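Local coordinates for FAD:protein FMN transferase (PDB 6NXI) that probably transfers the FMN moiety of FAD onto a threonine hydroxyl of a target flavoprotein, using magnesium and releasing AMP, at residues H241-P245 against T273-V277; D96-L102 against R126-I132; I251-V256 against M276-E280. All blocks are in the same frame, centred on the assembly; numbering follows the deposited sequence. Where two conformers were deposited one is given.

These contacts show how a nucleotide site can be built from separate parts of a chain. Interaction 2 closes first along the sequence, joining the loop and start of helix 100-105 to the end of helix 120-127 and the residues after it. Interactions 1 and 3 follow; both use helix 265-278, interaction 3 running on to E280, and share M276 and V277, with centres about 7 Å apart. Interaction 3 ties that helix to the start of strand 255-262 in the antiparallel sheet. The centres of interactions 1 and 2 lie about 13 Å apart, yet P245 packs on V99 and D96, and both touch FAD. Interactions 2 and 3, centres about 19 Å apart, do not meet.

Interaction 1: residues H241-P245 against T273-V277; sequences HIIDP and TGLMV. With MG (magnesium ion), chain C; FAD (flavin-adenine dinucleotide), chain B.
A chi1 of -65° sets CG2 of I242 anti to its backbone N, while a chi1 of 171° in V277 leaves CG2 beside the backbone N, with CG1 anti to it. The two gamma-2 methyls therefore press together, I242 CG2 lying 3.5 Å from V277 CG2, a little closer than carbons normally pack. The I242 and M276 side chains cross at about a right angle, I242 CD1 4.0 Å from M276 SD. The other branch of V277 meets the proline ring, P245 CD standing 3.8 Å from V277 CG1.

No hydrogen bond links the two segments directly; their polar groups converge on FAD instead. The backbone of I243 reads the Hoogsteen edge of the adenine: I243 N donates to FAD N7A over 2.9 Å, almost straight at 173°, and I243 O accepts from FAD N6A at 2.8 Å. H241 ND1 is hydrogen-bonded to FAD O3B at 2.7 Å, the ribose hydroxyl oxygen lying in the plane of the imidazole at its edge. On the helix, T273 OG1 binds magnesium at 2.3 Å and is also hydrogen-bonded to S225; T155 and D269 are further protein ligands of the ion. Together they build a composite FAD-magnesium site of the ApbE family: the loop recognises the adenosine, and the helix supplies a ligand to the magnesium that also binds FAD O2A.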
loop_
_atom_site.group_PDB
_atom_site.type_symbol
_atom_site.label_atom_id
_atom_site.label_comp_id
_atom_site.label_asym_id
_atom_site.label_seq_id
_atom_site.Cartn_x
_atom_site.Cartn_y
_atom_site.Cartn_z
ATOM N N HIS A 241 11.860 -4.604 2.684
ATOM C CA HIS A 241 10.987 -5.148 1.617
ATOM C C HIS A 241 10.715 -4.144 0.498
ATOM O O HIS A 241 10.128 -4.575 -0.483
ATOM C CB HIS A 241 9.666 -5.607 2.210
ATOM C CG HIS A 241 8.873 -4.508 2.822
ATOM N ND1 HIS A 241 7.534 -4.410 2.611
ATOM C CD2 HIS A 241 9.203 -3.507 3.683
ATOM C CE1 HIS A 241 7.068 -3.377 3.300
ATOM N NE2 HIS A 241 8.063 -2.796 3.959
ATOM N N ILE A 242 11.145 -2.884 0.624
ATOM C CA ILE A 242 10.922 -1.860 -0.438
ATOM C C ILE A 242 12.123 -1.863 -1.362
ATOM O O ILE A 242 13.240 -1.586 -0.918
ATOM C CB ILE A 242 10.604 -0.497 0.203
ATOM C CG1 ILE A 242 9.263 -0.570 0.958
ATOM C CG2 ILE A 242 10.567 0.588 -0.848
ATOM C CD1 ILE A 242 9.036 0.630 1.860
ATOM N N ILE A 243 11.902 -2.211 -2.618
ATOM C CA ILE A 243 12.977 -2.403 -3.626
ATOM C C ILE A 243 13.081 -1.140 -4.497
ATOM O O ILE A 243 12.060 -0.598 -4.949
ATOM C CB ILE A 243 12.675 -3.672 -4.466
ATOM C CG1 ILE A 243 12.428 -4.899 -3.566
ATOM C CG2 ILE A 243 13.784 -3.891 -5.505
ATOM C CD1 ILE A 243 13.577 -5.223 -2.604
ATOM N N ASP A 244 14.298 -0.723 -4.805
ATOM C CA ASP A 244 14.567 0.365 -5.769
ATOM C C ASP A 244 14.645 -0.286 -7.143
ATOM O O ASP A 244 15.551 -1.077 -7.405
ATOM C CB ASP A 244 15.829 1.125 -5.379
ATOM C CG ASP A 244 16.114 2.303 -6.282
ATOM O OD1 ASP A 244 15.634 2.300 -7.442
ATOM O OD2 ASP A 244 16.890 3.168 -5.829
ATOM N N PRO A 245 13.692 -0.029 -8.039
ATOM C CA PRO A 245 13.683 -0.703 -9.343
ATOM C C PRO A 245 14.951 -0.448 -10.164
ATOM O O PRO A 245 15.261 -1.297 -10.986
ATOM C CB PRO A 245 12.439 -0.104 -10.028
ATOM C CG PRO A 245 11.552 0.216 -8.862
ATOM C CD PRO A 245 12.503 0.845 -7.864
ATOM N N THR A 273 4.577 4.275 -0.978
ATOM C CA THR A 273 5.754 3.430 -1.305
ATOM C C THR A 273 6.553 4.145 -2.414
ATOM O O THR A 273 7.802 4.188 -2.378
ATOM C CB THR A 273 5.310 2.015 -1.704
ATOM O OG1 THR A 273 4.435 1.435 -0.699
ATOM C CG2 THR A 273 6.540 1.154 -1.914
ATOM N N GLY A 274 5.866 4.626 -3.453
ATOM C CA GLY A 274 6.520 5.259 -4.593
ATOM C C GLY A 274 7.322 6.464 -4.188
ATOM O O GLY A 274 8.515 6.557 -4.574
ATOM N N LEU A 275 6.745 7.348 -3.380
ATOM C CA LEU A 275 7.469 8.557 -2.945
ATOM C C LEU A 275 8.661 8.148 -2.048
ATOM O O LEU A 275 9.753 8.758 -2.160
ATOM C CB LEU A 275 6.509 9.529 -2.267
ATOM C CG LEU A 275 5.365 10.048 -3.131
ATOM C CD1 LEU A 275 4.505 10.998 -2.310
ATOM C CD2 LEU A 275 5.848 10.767 -4.381
ATOM N N MET A 276 8.519 7.120 -1.217
ATOM C CA MET A 276 9.654 6.616 -0.387
ATOM C C MET A 276 10.852 6.222 -1.274
ATOM O O MET A 276 11.993 6.609 -0.973
ATOM C CB MET A 276 9.210 5.451 0.483
ATOM C CG MET A 276 10.307 4.928 1.354
ATOM S SD MET A 276 9.556 4.398 2.937
ATOM C CE MET A 276 11.070 3.788 3.671
ATOM N N VAL A 277 10.606 5.504 -2.360
ATOM C CA VAL A 277 11.653 5.024 -3.295
ATOM C C VAL A 277 12.263 6.241 -4.008
ATOM O O VAL A 277 13.499 6.242 -4.270
ATOM C CB VAL A 277 11.118 3.973 -4.285
ATOM C CG1 VAL A 277 12.128 3.654 -5.359
ATOM C CG2 VAL A 277 10.634 2.699 -3.586
HETATM MG MG MG C . 2.159 0.882 -0.773
HETATM P PA FAD B . 4.209 -1.153 1.162
HETATM O O1A FAD B . 5.284 -0.277 1.697
HETATM O O2A FAD B . 2.854 -0.605 0.947
HETATM O O5B FAD B . 4.689 -1.835 -0.202
HETATM C C5B FAD B . 5.828 -2.725 -0.068
HETATM C C4B FAD B . 5.586 -4.031 -0.784
HETATM O O4B FAD B . 5.375 -3.842 -2.205
HETATM C C3B FAD B . 6.780 -4.976 -0.660
HETATM O O3B FAD B . 6.605 -5.832 0.470
HETATM C C2B FAD B . 6.781 -5.715 -2.003
HETATM O O2B FAD B . 5.866 -6.788 -1.995
HETATM C C1B FAD B . 6.296 -4.630 -2.956
HETATM N N9A FAD B . 7.304 -3.738 -3.486
HETATM C C8A FAD B . 8.613 -3.520 -3.032
HETATM N N7A FAD B . 9.192 -2.537 -3.677
HETATM C C5A FAD B . 8.286 -2.109 -4.626
HETATM C C6A FAD B . 8.359 -1.118 -5.617
HETATM N N6A FAD B . 9.407 -0.292 -5.789
HETATM N N1A FAD B . 7.247 -0.924 -6.354
HETATM C C2A FAD B . 6.191 -1.739 -6.167
HETATM N N3A FAD B . 6.007 -2.705 -5.258
HETATM C C4A FAD B . 7.118 -2.843 -4.514
HETATM N N1 FAD B . 1.705 -11.796 3.147
HETATM C C2 FAD B . 1.816 -13.098 3.587
HETATM O O2 FAD B . 2.754 -13.426 4.346
HETATM N N3 FAD B . 0.908 -14.049 3.246
HETATM C C4 FAD B . -0.158 -13.783 2.426
HETATM O O4 FAD B . -0.940 -14.669 2.111
HETATM C C4X FAD B . -0.296 -12.445 1.926
HETATM N N5 FAD B . -1.302 -12.162 1.124
HETATM C C5X FAD B . -1.409 -10.876 0.650
HETATM C C6 FAD B . -2.464 -10.556 -0.229
HETATM C C7 FAD B . -2.648 -9.292 -0.749
HETATM C C7M FAD B . -3.805 -9.020 -1.682
HETATM C C8 FAD B . -1.745 -8.272 -0.365
HETATM C C8M FAD B . -1.875 -6.871 -0.903
HETATM C C9 FAD B . -0.691 -8.575 0.502
HETATM C C9A FAD B . -0.504 -9.860 1.031
HETATM N N10 FAD B . 0.554 -10.204 1.880
HETATM C C10 FAD B . 0.697 -11.495 2.356
HETATM C "C1'" FAD B . 1.487 -9.159 2.357
HETATM C "C2'" FAD B . 2.514 -8.744 1.366
HETATM O "O2'" FAD B . 3.379 -9.831 1.056
HETATM C "C3'" FAD B . 3.350 -7.597 1.960
HETATM O "O3'" FAD B . 4.067 -7.992 3.109
HETATM C "C4'" FAD B . 2.538 -6.398 2.411
HETATM O "O4'" FAD B . 1.498 -6.162 1.475
HETATM C "C5'" FAD B . 3.413 -5.181 2.642
HETATM O "O5'" FAD B . 2.543 -4.043 2.863
HETATM P P FAD B . 3.162 -2.694 3.412
HETATM O O1P FAD B . 4.081 -2.935 4.522
HETATM O O2P FAD B . 1.940 -1.809 3.509
HETATM O O3P FAD B . 4.075 -2.357 2.156
#

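Interaction 2: residues D96-L102 against R126-I132; sequences DVTVGPL and RRAITGI. With FAD (flavin-adenine dinucleotide), chain B.
T98 OG1 is engaged from both sides of its chemistry: it accepts from G131 N across the contact at 2.8 Å, and it donates to D96 OD1, 2.7 Å from T98 OG1. A chi1 of 71° places this hydroxyl between the backbone N and the carbonyl carbon of T98, where it can do both. The backbone N of T98 also donates to D96 OD1, over 2.9 Å, closing an Asx turn. Both donors come from one face of the carboxylate, the hydroxyl from well above its plane. The other carboxylate oxygen gives a second, weak link between the segments, I132 N lying 3.1 Å from D96 OD2. Bonds at both oxygens, that at OD2 weak, should restrict rotation of the D96 carboxylate.

The same loop lines the adenine pocket. D96 N donates to FAD N1A over 3.0 Å, and V99, the N-cap of helix 100-105, places its CG2 against the purine, 3.6 Å from FAD C5A.

Further along, the start of helix 100-105 packs on the end of helix 120-127. A bend at chi2 (-89°) turns the R126 chain back toward helix 100-105, and R126 NH1 donates to P101 O in the carbonyl plane, 3.0 Å away, while the same nitrogen forms a salt bridge with E111. The proline ring rests on the tip of I129, P101 CB being 3.8 Å from I129 CD1. One methyl of L102, CD2, lies over the aliphatic parts of R126 and R127; the other, CD1, meets T130 CG2. T130 is fastened in turn by the type I turn from R127: R127 O accepts from both the backbone N and OG1 of T130, which arrive on the same face of its plane.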
loop_
_atom_site.group_PDB
_atom_site.type_symbol
_atom_site.label_atom_id
_atom_site.label_comp_id
_atom_site.label_asym_id
_atom_site.label_seq_id
_atom_site.Cartn_x
_atom_site.Cartn_y
_atom_site.Cartn_z
ATOM N N ASP A 96 6.906 0.223 -9.082
ATOM C CA ASP A 96 6.929 -0.695 -10.247
ATOM C C ASP A 96 6.482 -2.061 -9.763
ATOM O O ASP A 96 7.265 -2.778 -9.244
ATOM C CB ASP A 96 8.294 -0.699 -10.941
ATOM C CG ASP A 96 8.258 -1.465 -12.269
ATOM O OD1 ASP A 96 7.342 -2.303 -12.444
ATOM O OD2 ASP A 96 9.153 -1.198 -13.122
ATOM N N VAL A 97 5.221 -2.404 -9.964
ATOM C CA VAL A 97 4.658 -3.698 -9.500
ATOM C C VAL A 97 5.288 -4.883 -10.252
ATOM O O VAL A 97 5.038 -6.016 -9.829
ATOM C CB VAL A 97 3.129 -3.682 -9.586
ATOM C CG1 VAL A 97 2.579 -2.682 -8.586
ATOM C CG2 VAL A 97 2.634 -3.436 -11.014
ATOM N N THR A 98 6.118 -4.676 -11.287
ATOM C CA THR A 98 6.807 -5.831 -11.940
ATOM C C THR A 98 8.113 -6.145 -11.202
ATOM O O THR A 98 8.846 -7.011 -11.674
ATOM C CB THR A 98 7.099 -5.604 -13.422
ATOM O OG1 THR A 98 8.137 -4.634 -13.538
ATOM C CG2 THR A 98 5.847 -5.168 -14.138
ATOM N N VAL A 99 8.361 -5.581 -10.009
ATOM C CA VAL A 99 9.583 -5.939 -9.235
ATOM C C VAL A 99 9.381 -7.268 -8.477
ATOM O O VAL A 99 10.275 -7.664 -7.672
ATOM C CB VAL A 99 10.063 -4.847 -8.254
ATOM C CG1 VAL A 99 10.585 -3.620 -8.975
ATOM C CG2 VAL A 99 9.031 -4.519 -7.198
ATOM N N GLY A 100 8.286 -7.976 -8.694
ATOM C CA GLY A 100 8.047 -9.299 -8.109
ATOM C C GLY A 100 9.300 -10.169 -7.997
ATOM O O GLY A 100 9.593 -10.678 -6.914
ATOM N N PRO A 101 10.019 -10.459 -9.094
ATOM C CA PRO A 101 11.191 -11.339 -9.041
ATOM C C PRO A 101 12.231 -10.859 -8.029
ATOM O O PRO A 101 12.884 -11.735 -7.450
ATOM C CB PRO A 101 11.698 -11.341 -10.511
ATOM C CG PRO A 101 10.447 -11.011 -11.322
ATOM C CD PRO A 101 9.763 -9.977 -10.454
ATOM N N LEU A 102 12.379 -9.540 -7.853
ATOM C CA LEU A 102 13.381 -8.948 -6.922
ATOM C C LEU A 102 12.864 -9.012 -5.493
ATOM O O LEU A 102 13.609 -9.398 -4.592
ATOM C CB LEU A 102 13.663 -7.516 -7.369
ATOM C CG LEU A 102 14.259 -7.384 -8.779
ATOM C CD1 LEU A 102 14.080 -5.995 -9.308
ATOM C CD2 LEU A 102 15.731 -7.731 -8.756
ATOM N N ARG A 126 17.495 -11.511 -12.344
ATOM C CA ARG A 126 16.131 -11.137 -11.904
ATOM C C ARG A 126 15.777 -9.744 -12.396
ATOM O O ARG A 126 14.607 -9.532 -12.732
ATOM C CB ARG A 126 16.038 -11.182 -10.375
ATOM C CG ARG A 126 16.227 -12.582 -9.813
ATOM C CD ARG A 126 14.967 -13.386 -9.702
ATOM N NE ARG A 126 15.302 -14.670 -9.084
ATOM C CZ ARG A 126 14.678 -15.220 -8.027
ATOM N NH1 ARG A 126 13.661 -14.610 -7.433
ATOM N NH2 ARG A 126 15.048 -16.417 -7.616
ATOM N N ARG A 127 16.723 -8.814 -12.385
ATOM C CA ARG A 127 16.523 -7.455 -12.944
ATOM C C ARG A 127 16.161 -7.540 -14.416
ATOM O O ARG A 127 15.304 -6.753 -14.840
ATOM C CB ARG A 127 17.761 -6.581 -12.771
ATOM C CG ARG A 127 18.038 -6.213 -11.331
ATOM C CD ARG A 127 19.364 -5.553 -11.171
ATOM N NE ARG A 127 19.320 -4.168 -11.560
ATOM C CZ ARG A 127 20.414 -3.448 -11.775
ATOM N NH1 ARG A 127 21.620 -3.998 -11.711
ATOM N NH2 ARG A 127 20.293 -2.175 -12.069
ATOM N N ALA A 128 16.685 -8.526 -15.140
ATOM C CA ALA A 128 16.446 -8.628 -16.595
ATOM C C ALA A 128 14.982 -8.983 -16.865
ATOM O O ALA A 128 14.569 -8.799 -18.019
ATOM C CB ALA A 128 17.367 -9.634 -17.215
ATOM N N ILE A 129 14.264 -9.558 -15.893
ATOM C CA ILE A 129 12.847 -9.978 -16.074
ATOM C C ILE A 129 11.927 -9.051 -15.272
ATOM O O ILE A 129 10.844 -9.484 -14.960
ATOM C CB ILE A 129 12.656 -11.462 -15.714
ATOM C CG1 ILE A 129 13.064 -11.764 -14.265
ATOM C CG2 ILE A 129 13.396 -12.343 -16.697
ATOM C CD1 ILE A 129 12.598 -13.098 -13.729
ATOM N N THR A 130 12.349 -7.824 -14.986
ATOM C CA THR A 130 11.518 -6.777 -14.348
ATOM C C THR A 130 11.440 -5.558 -15.270
ATOM O O THR A 130 12.311 -5.352 -16.126
ATOM C CB THR A 130 12.064 -6.401 -12.966
ATOM O OG1 THR A 130 13.253 -5.660 -13.229
ATOM C CG2 THR A 130 12.319 -7.619 -12.123
ATOM N N GLY A 131 10.370 -4.787 -15.149
ATOM C CA GLY A 131 10.222 -3.505 -15.836
ATOM C C GLY A 131 8.802 -3.315 -16.273
ATOM O O GLY A 131 8.246 -4.238 -16.912
ATOM N N ILE A 132 8.231 -2.183 -15.871
ATOM C CA ILE A 132 6.821 -1.803 -16.131
ATOM C C ILE A 132 6.563 -1.848 -17.646
ATOM O O ILE A 132 5.406 -2.058 -18.009
ATOM C CB ILE A 132 6.532 -0.416 -15.515
ATOM C CG1 ILE A 132 5.028 -0.174 -15.355
ATOM C CG2 ILE A 132 7.195 0.689 -16.307
ATOM C CD1 ILE A 132 4.386 -0.974 -14.264
HETATM P PA FAD B . 4.209 -1.153 1.162
HETATM O O1A FAD B . 5.284 -0.277 1.697
HETATM O O2A FAD B . 2.854 -0.605 0.947
HETATM O O5B FAD B . 4.689 -1.835 -0.202
HETATM C C5B FAD B . 5.828 -2.725 -0.068
HETATM C C4B FAD B . 5.586 -4.031 -0.784
HETATM O O4B FAD B . 5.375 -3.842 -2.205
HETATM C C3B FAD B . 6.780 -4.976 -0.660
HETATM O O3B FAD B . 6.605 -5.832 0.470
HETATM C C2B FAD B . 6.781 -5.715 -2.003
HETATM O O2B FAD B . 5.866 -6.788 -1.995
HETATM C C1B FAD B . 6.296 -4.630 -2.956
HETATM N N9A FAD B . 7.304 -3.738 -3.486
HETATM C C8A FAD B . 8.613 -3.520 -3.032
HETATM N N7A FAD B . 9.192 -2.537 -3.677
HETATM C C5A FAD B . 8.286 -2.109 -4.626
HETATM C C6A FAD B . 8.359 -1.118 -5.617
HETATM N N6A FAD B . 9.407 -0.292 -5.789
HETATM N N1A FAD B . 7.247 -0.924 -6.354
HETATM C C2A FAD B . 6.191 -1.739 -6.167
HETATM N N3A FAD B . 6.007 -2.705 -5.258
HETATM C C4A FAD B . 7.118 -2.843 -4.514
HETATM N N1 FAD B . 1.705 -11.796 3.147
HETATM C C2 FAD B . 1.816 -13.098 3.587
HETATM O O2 FAD B . 2.754 -13.426 4.346
HETATM N N3 FAD B . 0.908 -14.049 3.246
HETATM C C4 FAD B . -0.158 -13.783 2.426
HETATM O O4 FAD B . -0.940 -14.669 2.111
HETATM C C4X FAD B . -0.296 -12.445 1.926
HETATM N N5 FAD B . -1.302 -12.162 1.124
HETATM C C5X FAD B . -1.409 -10.876 0.650
HETATM C C6 FAD B . -2.464 -10.556 -0.229
HETATM C C7 FAD B . -2.648 -9.292 -0.749
HETATM C C7M FAD B . -3.805 -9.020 -1.682
HETATM C C8 FAD B . -1.745 -8.272 -0.365
HETATM C C8M FAD B . -1.875 -6.871 -0.903
HETATM C C9 FAD B . -0.691 -8.575 0.502
HETATM C C9A FAD B . -0.504 -9.860 1.031
HETATM N N10 FAD B . 0.554 -10.204 1.880
HETATM C C10 FAD B . 0.697 -11.495 2.356
HETATM C "C1'" FAD B . 1.487 -9.159 2.357
HETATM C "C2'" FAD B . 2.514 -8.744 1.366
HETATM O "O2'" FAD B . 3.379 -9.831 1.056
HETATM C "C3'" FAD B . 3.350 -7.597 1.960
HETATM O "O3'" FAD B . 4.067 -7.992 3.109
HETATM C "C4'" FAD B . 2.538 -6.398 2.411
HETATM O "O4'" FAD B . 1.498 -6.162 1.475
HETATM C "C5'" FAD B . 3.413 -5.181 2.642
HETATM O "O5'" FAD B . 2.543 -4.043 2.863
HETATM P P FAD B . 3.162 -2.694 3.412
HETATM O O1P FAD B . 4.081 -2.935 4.522
HETATM O O2P FAD B . 1.940 -1.809 3.509
HETATM O O3P FAD B . 4.075 -2.357 2.156
HETATM O O HOH W 1 8.585 -9.090 -13.382
#

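Interaction 3: residues I251-V256 against M276-E280; sequences INNRVV and MVMGE
The chain from I251 into the first residues of strand 255-262 passes the closing turn of helix 265-278, with CA atoms 6.4 Å apart at I251 and V277 and 6.3 Å apart at V255 and M276. The N253 amide works in both directions: N253 ND2 crosses to M276 O at 2.9 Å, nearly along the C=O axis and in the amide plane, while OD1 folds back on V255 N in an Asx turn. M276 O takes a second bond from G279 N. A water extends the reach of N253 ND2 to V277 O.

G279 is the first residue after helix 265-278 to leave helical angles, with phi at +89°, and is the N-cap of helix 280-289. The strand that V255 begins belongs to the eight-stranded antiparallel sheet, pairing with strand 294-299, so this contact joins the C-terminal end of helix 265-278 to the first residues of an inner strand of the sheet.

The M276 side chain, bent at chi2, packs on V255: V255 CG1 is 3.9 Å from M276 CG, and the terminal M276 CE comes 3.6 Å from V255 O. A contact of I251 CD1 with M276 CG is less certain, because I251 has two conformers.

Farther along the segments, R254 and E280 form a salt bridge, R254 NE to E280 OE2 at 2.9 Å and almost straight at 175°. E280 OE2 uses its syn lone pair and lies in the guanidinium plane, though the two flat groups stand 87° apart. One water joins R254 NH2 to E280 OE2, and another joins R254 N to E280 OE1.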
loop_
_atom_site.group_PDB
_atom_site.type_symbol
_atom_site.label_atom_id
_atom_site.label_comp_id
_atom_site.label_asym_id
_atom_site.label_seq_id
_atom_site.Cartn_x
_atom_site.Cartn_y
_atom_site.Cartn_z
ATOM N N ILE A 251 15.890 -0.391 -0.945
ATOM C CA ILE A 251 16.173 1.061 -0.987
ATOM C C ILE A 251 17.252 1.392 0.027
ATOM O O ILE A 251 17.296 0.791 1.113
ATOM C CB ILE A 251 14.917 1.927 -0.807
ATOM C CG1 ILE A 251 14.146 1.610 0.479
ATOM C CG2 ILE A 251 14.072 1.819 -2.056
ATOM C CD1 ILE A 251 13.131 2.681 0.837
ATOM N N ASN A 252 18.097 2.304 -0.389
ATOM C CA ASN A 252 19.213 2.836 0.407
ATOM C C ASN A 252 19.110 4.346 0.245
ATOM O O ASN A 252 19.729 4.910 -0.722
ATOM C CB ASN A 252 20.508 2.244 -0.122
ATOM C CG ASN A 252 21.689 2.752 0.657
ATOM O OD1 ASN A 252 21.534 3.164 1.802
ATOM N ND2 ASN A 252 22.852 2.749 0.024
ATOM N N ASN A 253 18.259 4.974 1.035
ATOM C CA ASN A 253 18.130 6.439 1.046
ATOM C C ASN A 253 17.868 6.856 2.492
ATOM O O ASN A 253 17.925 5.967 3.338
ATOM C CB ASN A 253 17.177 6.967 -0.018
ATOM C CG ASN A 253 15.725 6.647 0.238
ATOM O OD1 ASN A 253 15.351 6.353 1.378
ATOM N ND2 ASN A 253 14.914 6.743 -0.814
ATOM N N ARG A 254 17.593 8.138 2.708
ATOM C CA ARG A 254 17.510 8.729 4.061
ATOM C C ARG A 254 16.083 8.575 4.566
ATOM O O ARG A 254 15.848 8.995 5.718
ATOM C CB ARG A 254 17.925 10.201 4.067
ATOM C CG ARG A 254 19.421 10.443 3.914
ATOM C CD ARG A 254 19.678 11.919 3.690
ATOM N NE ARG A 254 19.443 12.320 2.309
ATOM C CZ ARG A 254 20.344 12.235 1.323
ATOM N NH1 ARG A 254 21.554 11.729 1.531
ATOM N NH2 ARG A 254 20.009 12.639 0.112
ATOM N N VAL A 255 15.158 8.057 3.762
ATOM C CA VAL A 255 13.722 8.150 4.123
ATOM C C VAL A 255 13.378 7.089 5.162
ATOM O O VAL A 255 13.615 5.927 4.928
ATOM C CB VAL A 255 12.800 8.075 2.898
ATOM C CG1 VAL A 255 11.334 8.191 3.326
ATOM C CG2 VAL A 255 13.168 9.142 1.878
ATOM N N VAL A 256 12.805 7.522 6.283
ATOM C CA VAL A 256 12.404 6.636 7.402
ATOM C C VAL A 256 10.948 6.207 7.174
ATOM O O VAL A 256 10.652 5.019 7.302
ATOM C CB VAL A 256 12.542 7.385 8.740
ATOM C CG1 VAL A 256 11.887 6.591 9.870
ATOM C CG2 VAL A 256 13.988 7.715 9.028
ATOM N N MET A 276 8.519 7.120 -1.217
ATOM C CA MET A 276 9.654 6.616 -0.387
ATOM C C MET A 276 10.852 6.222 -1.274
ATOM O O MET A 276 11.993 6.609 -0.973
ATOM C CB MET A 276 9.210 5.451 0.483
ATOM C CG MET A 276 10.307 4.928 1.354
ATOM S SD MET A 276 9.556 4.398 2.937
ATOM C CE MET A 276 11.070 3.788 3.671
ATOM N N VAL A 277 10.606 5.504 -2.360
ATOM C CA VAL A 277 11.653 5.024 -3.295
ATOM C C VAL A 277 12.263 6.241 -4.008
ATOM O O VAL A 277 13.499 6.242 -4.270
ATOM C CB VAL A 277 11.118 3.973 -4.285
ATOM C CG1 VAL A 277 12.128 3.654 -5.359
ATOM C CG2 VAL A 277 10.634 2.699 -3.586
ATOM N N MET A 278 11.460 7.274 -4.298
ATOM C CA MET A 278 11.970 8.495 -5.004
ATOM C C MET A 278 12.964 9.251 -4.123
ATOM O O MET A 278 13.927 9.842 -4.683
ATOM C CB MET A 278 10.827 9.440 -5.390
ATOM C CG MET A 278 9.930 8.888 -6.446
ATOM S SD MET A 278 8.705 10.149 -6.954
ATOM C CE MET A 278 9.625 10.998 -8.226
ATOM N N GLY A 279 12.776 9.203 -2.802
ATOM C CA GLY A 279 13.563 9.997 -1.866
ATOM C C GLY A 279 12.936 11.351 -1.636
ATOM O O GLY A 279 11.947 11.704 -2.331
ATOM N N GLU A 280 13.424 12.070 -0.632
ATOM C CA GLU A 280 12.712 13.279 -0.148
ATOM C C GLU A 280 12.770 14.370 -1.230
ATOM O O GLU A 280 11.735 15.054 -1.422
ATOM C CB GLU A 280 13.182 13.705 1.233
ATOM C CG GLU A 280 14.614 14.172 1.315
ATOM C CD GLU A 280 15.717 13.121 1.434
ATOM O OE1 GLU A 280 15.452 11.911 1.221
ATOM O OE2 GLU A 280 16.881 13.546 1.687
HETATM O O HOH W 2 15.999 7.547 -3.356
HETATM O O HOH W 3 17.327 10.154 0.663
HETATM O O HOH W 4 18.130 14.594 -0.378
#